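Local coordinates for agmatinase (Deinococcus radiodurans, PDB 1WOH) that hydrolyses agmatine to putrescine and urea as a manganese-dependent enzyme of the arginase (ureohydrolase) family, at the interface of chains A and B and the interface of chains A and C. Sequence-based numbering; all coordinates share one arbitrary frame. Chains: chain A/B/C, agmatinase.

Contact 1: the interface of chains A and B. Residues chain A 40-41, 49, 91; chain B 40, 42, 91.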
# COMPACT_ATOMS: atom_id res chain seq x y z
N ILE A 40 1.64 22.01 7.02
CA ILE A 40 0.41 22.66 6.58
C ILE A 40 0.57 23.80 5.57
O ILE A 40 -0.42 24.38 5.12
CB ILE A 40 -0.42 23.16 7.78
CG1 ILE A 40 0.41 24.12 8.64
CG2 ILE A 40 -0.89 21.98 8.62
CD1 ILE A 40 -0.39 24.78 9.75
N ALA A 41 1.81 24.10 5.19
CA ALA A 41 2.05 25.17 4.24
C ALA A 41 2.25 24.69 2.80
O ALA A 41 2.34 25.49 1.88
CB ALA A 41 3.25 26.02 4.68
N ARG A 49 4.97 16.02 7.76
CA ARG A 49 4.96 16.18 9.21
C ARG A 49 5.50 14.92 9.85
O ARG A 49 5.93 14.93 11.01
CB ARG A 49 3.54 16.45 9.73
CG ARG A 49 2.57 15.32 9.47
CD ARG A 49 1.21 15.89 9.06
NE ARG A 49 0.39 16.23 10.21
CZ ARG A 49 -0.59 17.13 10.18
NH1 ARG A 49 -0.87 17.80 9.07
NH2 ARG A 49 -1.31 17.34 11.27
N LEU A 91 -2.48 24.84 13.39
CA LEU A 91 -2.64 26.09 12.66
C LEU A 91 -1.66 27.13 13.22
O LEU A 91 -0.49 26.82 13.46
CB LEU A 91 -4.09 26.60 12.78
CG LEU A 91 -5.15 25.68 12.18
CD1 LEU A 91 -6.54 26.21 12.48
CD2 LEU A 91 -4.93 25.57 10.67
N ILE B 40 -5.97 21.17 7.24
CA ILE B 40 -4.84 21.64 8.02
C ILE B 40 -5.15 21.93 9.49
O ILE B 40 -4.25 22.29 10.26
CB ILE B 40 -4.20 22.90 7.40
CG1 ILE B 40 -5.24 24.02 7.28
CG2 ILE B 40 -3.61 22.56 6.03
CD1 ILE B 40 -4.63 25.35 6.90
N LEU B 42 -6.72 19.56 11.51
CA LEU B 42 -6.74 18.33 12.31
C LEU B 42 -5.42 18.17 13.06
O LEU B 42 -4.40 18.76 12.68
CB LEU B 42 -7.06 17.10 11.44
CG LEU B 42 -6.25 16.72 10.20
CD1 LEU B 42 -5.01 15.97 10.63
CD2 LEU B 42 -7.11 15.84 9.28
N LEU B 91 -2.86 27.99 4.03
CA LEU B 91 -2.86 28.52 5.40
C LEU B 91 -4.06 29.46 5.53
O LEU B 91 -5.16 29.11 5.11
CB LEU B 91 -1.55 29.26 5.71
CG LEU B 91 -0.29 28.38 5.65
CD1 LEU B 91 0.95 29.23 5.85
CD2 LEU B 91 -0.37 27.30 6.71
O HOH W 1 -2.60 25.14 3.55
O HOH W 2 -2.18 22.25 12.26
O HOH W 3 -3.63 18.84 10.04
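The backbone carbonyl oxygen of B:Leu42 meets the guanidinium of A:Arg49 through a water that both terminal nitrogens of the arginine grip. This water stands 2.8 Å from B:Leu42 O, which itself lies in the guanidinium plane, at its edge but too far for a direct bond. The arginine chain, bent at chi2 and chi3, turns its fork toward chain B. Two further waters form a symmetric pair: one joins A:Leu91 N to B:Ile40 O, the other B:Leu91 N to A:Ile40 O, with near-straight N-H approaches of 169° and 174°. Between them lies an apolar core in which the side chains of A:Ile40 and B:Ile40 cross at about a right angle, the CG2 methyl of A:Ile40 reaching CB of B:Ile40 at 3.6 Å. A:Ile40 CG1 stands between the backbone N and the carbonyl carbon (chi1 57°), which puts the CG2 methyl against B:Ile40. A:Leu91 and B:Leu91 each lay the CD2 methyl against the opposite isoleucine, A:Leu91 CD2 being 3.7 Å from B:Ile40 CG1 and B:Leu91 CD2 3.8 Å from A:Ile40 CG1. This mainly apolar, water-bridged patch of the two-fold symmetric A-B interface probably stabilises the pairing in the deposited six-subunit assembly. A:Ile40 lies in a loop after strand 31-36 and A:Leu91 just before helix 93-108, while A:Arg49 projects from the 3-10 helix 48-50.

Contact 2: the interface of chains A and C. Residues chain A 37, 49-50, 85; chain C 9-10.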
# COMPACT_ATOMS: atom_id res chain seq x y z
N PRO A 37 8.09 19.08 12.57
CA PRO A 37 6.99 18.32 11.96
C PRO A 37 5.82 19.21 11.55
O PRO A 37 4.71 19.07 12.05
CB PRO A 37 6.62 17.32 13.06
CG PRO A 37 6.83 18.12 14.30
CD PRO A 37 8.13 18.86 14.03
N ARG A 49 4.97 16.02 7.76
CA ARG A 49 4.96 16.18 9.21
C ARG A 49 5.50 14.92 9.85
O ARG A 49 5.93 14.93 11.01
CB ARG A 49 3.54 16.45 9.73
CG ARG A 49 2.57 15.32 9.47
CD ARG A 49 1.21 15.89 9.06
NE ARG A 49 0.39 16.23 10.21
CZ ARG A 49 -0.59 17.13 10.18
NH1 ARG A 49 -0.87 17.80 9.07
NH2 ARG A 49 -1.31 17.34 11.27
N PHE A 50 5.50 13.83 9.09
CA PHE A 50 5.99 12.54 9.58
C PHE A 50 7.46 12.31 9.21
O PHE A 50 8.04 11.30 9.60
CB PHE A 50 5.17 11.39 8.98
CG PHE A 50 3.68 11.53 9.16
CD1 PHE A 50 3.12 11.58 10.43
CD2 PHE A 50 2.84 11.57 8.05
CE1 PHE A 50 1.73 11.67 10.60
CE2 PHE A 50 1.46 11.66 8.20
CZ PHE A 50 0.90 11.71 9.48
N ASP A 85 11.76 17.60 18.91
CA ASP A 85 11.02 18.42 17.95
C ASP A 85 10.51 19.71 18.56
O ASP A 85 10.26 19.80 19.76
CB ASP A 85 9.78 17.68 17.43
CG ASP A 85 10.11 16.49 16.56
OD1 ASP A 85 11.27 16.35 16.11
OD2 ASP A 85 9.19 15.68 16.32
N TYR C 9 2.09 13.44 16.18
CA TYR C 9 3.19 13.33 15.23
C TYR C 9 4.46 14.04 15.68
O TYR C 9 5.46 14.04 14.96
CB TYR C 9 2.78 13.88 13.86
CG TYR C 9 2.09 15.22 13.89
CD1 TYR C 9 0.70 15.31 13.94
CD2 TYR C 9 2.82 16.41 13.86
CE1 TYR C 9 0.05 16.54 13.96
CE2 TYR C 9 2.18 17.65 13.87
CZ TYR C 9 0.79 17.71 13.93
OH TYR C 9 0.14 18.92 13.95
N GLY C 10 4.43 14.64 16.86
CA GLY C 10 5.60 15.35 17.35
C GLY C 10 6.32 14.70 18.51
O GLY C 10 5.71 14.00 19.32
O HOH W 4 7.43 13.27 12.62
O HOH W 5 8.65 13.63 14.97
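The phenol ring of C:Tyr9 lies between A:Arg49 on one face and A:Pro37 at its edge, and this is the tightly packed part of the contact. A:Arg49 NE lies over the face of the ring, 3.9 Å from its centroid and displaced toward the rim, in a cation-pi contact. The guanidinium is not stacked flat: its plane stands 72° from that of the ring. A:Pro37 CB comes to the ring edge in the ring plane, 4.0 Å from C:Tyr9 CD2. C:Tyr9 CG sits between its backbone N and carbonyl carbon (chi1 48°), which swings the ring toward A:Arg49 and A:Pro37. A:Phe50 instead meets CB of the tyrosine with its rim. The methylene CG of A:Arg49 rests over the centre of the A:Phe50 ring, 3.7 Å from its plane, which would help to hold the arginine chain in place. The backbone side is looser and wet. Two waters, 2.7 Å apart, each contact C:Tyr9 O; one also reaches A:Arg49 O at 2.8 Å, and the other connects to the carboxylate oxygen OD2 of A:Asp85. C:Gly10 merely passes this carboxylate. The N-terminal segment of chain C is thereby anchored on its neighbour, a contact that probably contributes to holding the hexamer of the deposited assembly together.

Contact 3: the interface of chains A and B. Residues chain A 49, 90; chain B 42-43, 152-153, 155.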
# COMPACT_ATOMS: atom_id res chain seq x y z
N ARG A 49 4.97 16.02 7.76
CA ARG A 49 4.96 16.18 9.21
C ARG A 49 5.50 14.92 9.85
O ARG A 49 5.93 14.93 11.01
CB ARG A 49 3.54 16.45 9.73
CG ARG A 49 2.57 15.32 9.47
CD ARG A 49 1.21 15.89 9.06
NE ARG A 49 0.39 16.23 10.21
CZ ARG A 49 -0.59 17.13 10.18
NH1 ARG A 49 -0.87 17.80 9.07
NH2 ARG A 49 -1.31 17.34 11.27
N SER A 90 -1.51 23.90 16.60
CA SER A 90 -2.27 23.49 15.42
C SER A 90 -2.49 24.83 14.72
O SER A 90 -2.65 25.85 15.39
CB SER A 90 -3.60 22.85 15.81
OG SER A 90 -3.40 21.53 16.29
N LEU B 42 -6.72 19.56 11.51
CA LEU B 42 -6.74 18.33 12.31
C LEU B 42 -5.42 18.17 13.06
O LEU B 42 -4.40 18.76 12.68
CB LEU B 42 -7.06 17.10 11.44
CG LEU B 42 -6.25 16.72 10.20
CD1 LEU B 42 -5.01 15.97 10.63
CD2 LEU B 42 -7.11 15.84 9.28
N GLY B 43 -5.44 17.39 14.13
CA GLY B 43 -4.24 17.22 14.93
C GLY B 43 -3.46 15.93 14.82
O GLY B 43 -2.59 15.67 15.66
N ARG B 152 -7.41 24.48 21.89
CA ARG B 152 -6.64 23.25 21.85
C ARG B 152 -5.37 23.59 21.09
O ARG B 152 -5.41 24.27 20.07
CB ARG B 152 -7.41 22.17 21.08
CG ARG B 152 -6.93 20.74 21.34
CD ARG B 152 -7.24 19.84 20.16
NE ARG B 152 -6.38 20.16 19.02
CZ ARG B 152 -6.53 19.67 17.80
NH1 ARG B 152 -5.70 20.03 16.83
NH2 ARG B 152 -7.52 18.82 17.53
N ASN B 153 -4.23 23.12 21.60
CA ASN B 153 -2.95 23.36 20.95
C ASN B 153 -2.77 24.80 20.47
O ASN B 153 -2.34 25.05 19.34
CB ASN B 153 -2.77 22.37 19.81
CG ASN B 153 -2.86 20.93 20.28
OD1 ASN B 153 -3.91 20.30 20.18
ND2 ASN B 153 -1.76 20.42 20.82
N THR B 155 -4.91 27.12 19.59
CA THR B 155 -5.74 27.65 18.52
C THR B 155 -7.22 27.47 18.84
O THR B 155 -7.60 26.56 19.57
CB THR B 155 -5.44 26.98 17.16
OG1 THR B 155 -6.19 27.64 16.13
CG2 THR B 155 -5.81 25.51 17.18
O HOH W 6 -3.63 18.84 10.04
O HOH W 7 -2.37 20.25 13.87
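A loop leading toward helix 93-108 of chain A presents A:Ser90 to the loop of chain B that carries B:Arg152, B:Asn153 and B:Thr155. The serine is held from both its backbone and its side chain. Its amide N donates to B:Asn153 O at 3.1 Å, arriving in the carbonyl plane, while its hydroxyl OG accepts from the terminal nitrogen NH1 of B:Arg152 at 2.8 Å. That hydroxyl lies at the guanidinium edge, 2° out of the plane, though the bond is bent to 144° at the hydrogen. The hydroxyl is anti to the carbonyl carbon (chi1 -76°), turned toward the arginine. Within chain B, B:Arg152 NE donates to the side-chain amide oxygen OD1 of B:Asn153 at 2.7 Å; this bond runs well out of the guanidinium plane and is strongly bent, but it ties the arginine's inner nitrogen to the neighbouring residue and would limit its swing. An alanine in place of B:Arg152 would probably leave A:Ser90 OG without its guanidinium donor and B:Asn153 OD1 without its mate, setting the asparagine amide free to turn. The CG2 methyl of B:Thr155 packs against A:Ser90 CB at 3.7 Å. A water also links A:Ser90 OG to B:Leu42 O, which also takes the water held by A:Arg49. This small polar clasp pins the two loops together and is likely to stabilise the A-B pairing in the deposited hexamer.

A:Arg49 is common to all three contacts: the same water bridge from it to B:Leu42 appears in contacts 1 and 3, and in contact 2 it lies over an aromatic ring of chain C. Contacts 1 and 3, about 8 Å apart between their C-alpha centres, also share B:Leu42 and are neighbouring portions of one two-fold interface. Contact 2 stands about 12 Å from each and belongs to another two-fold interface. The 3-10 helix 48-50 of chain A therefore sits where three subunits converge, and its arginine may couple the A-B and A-C pairings within the six-subunit assembly.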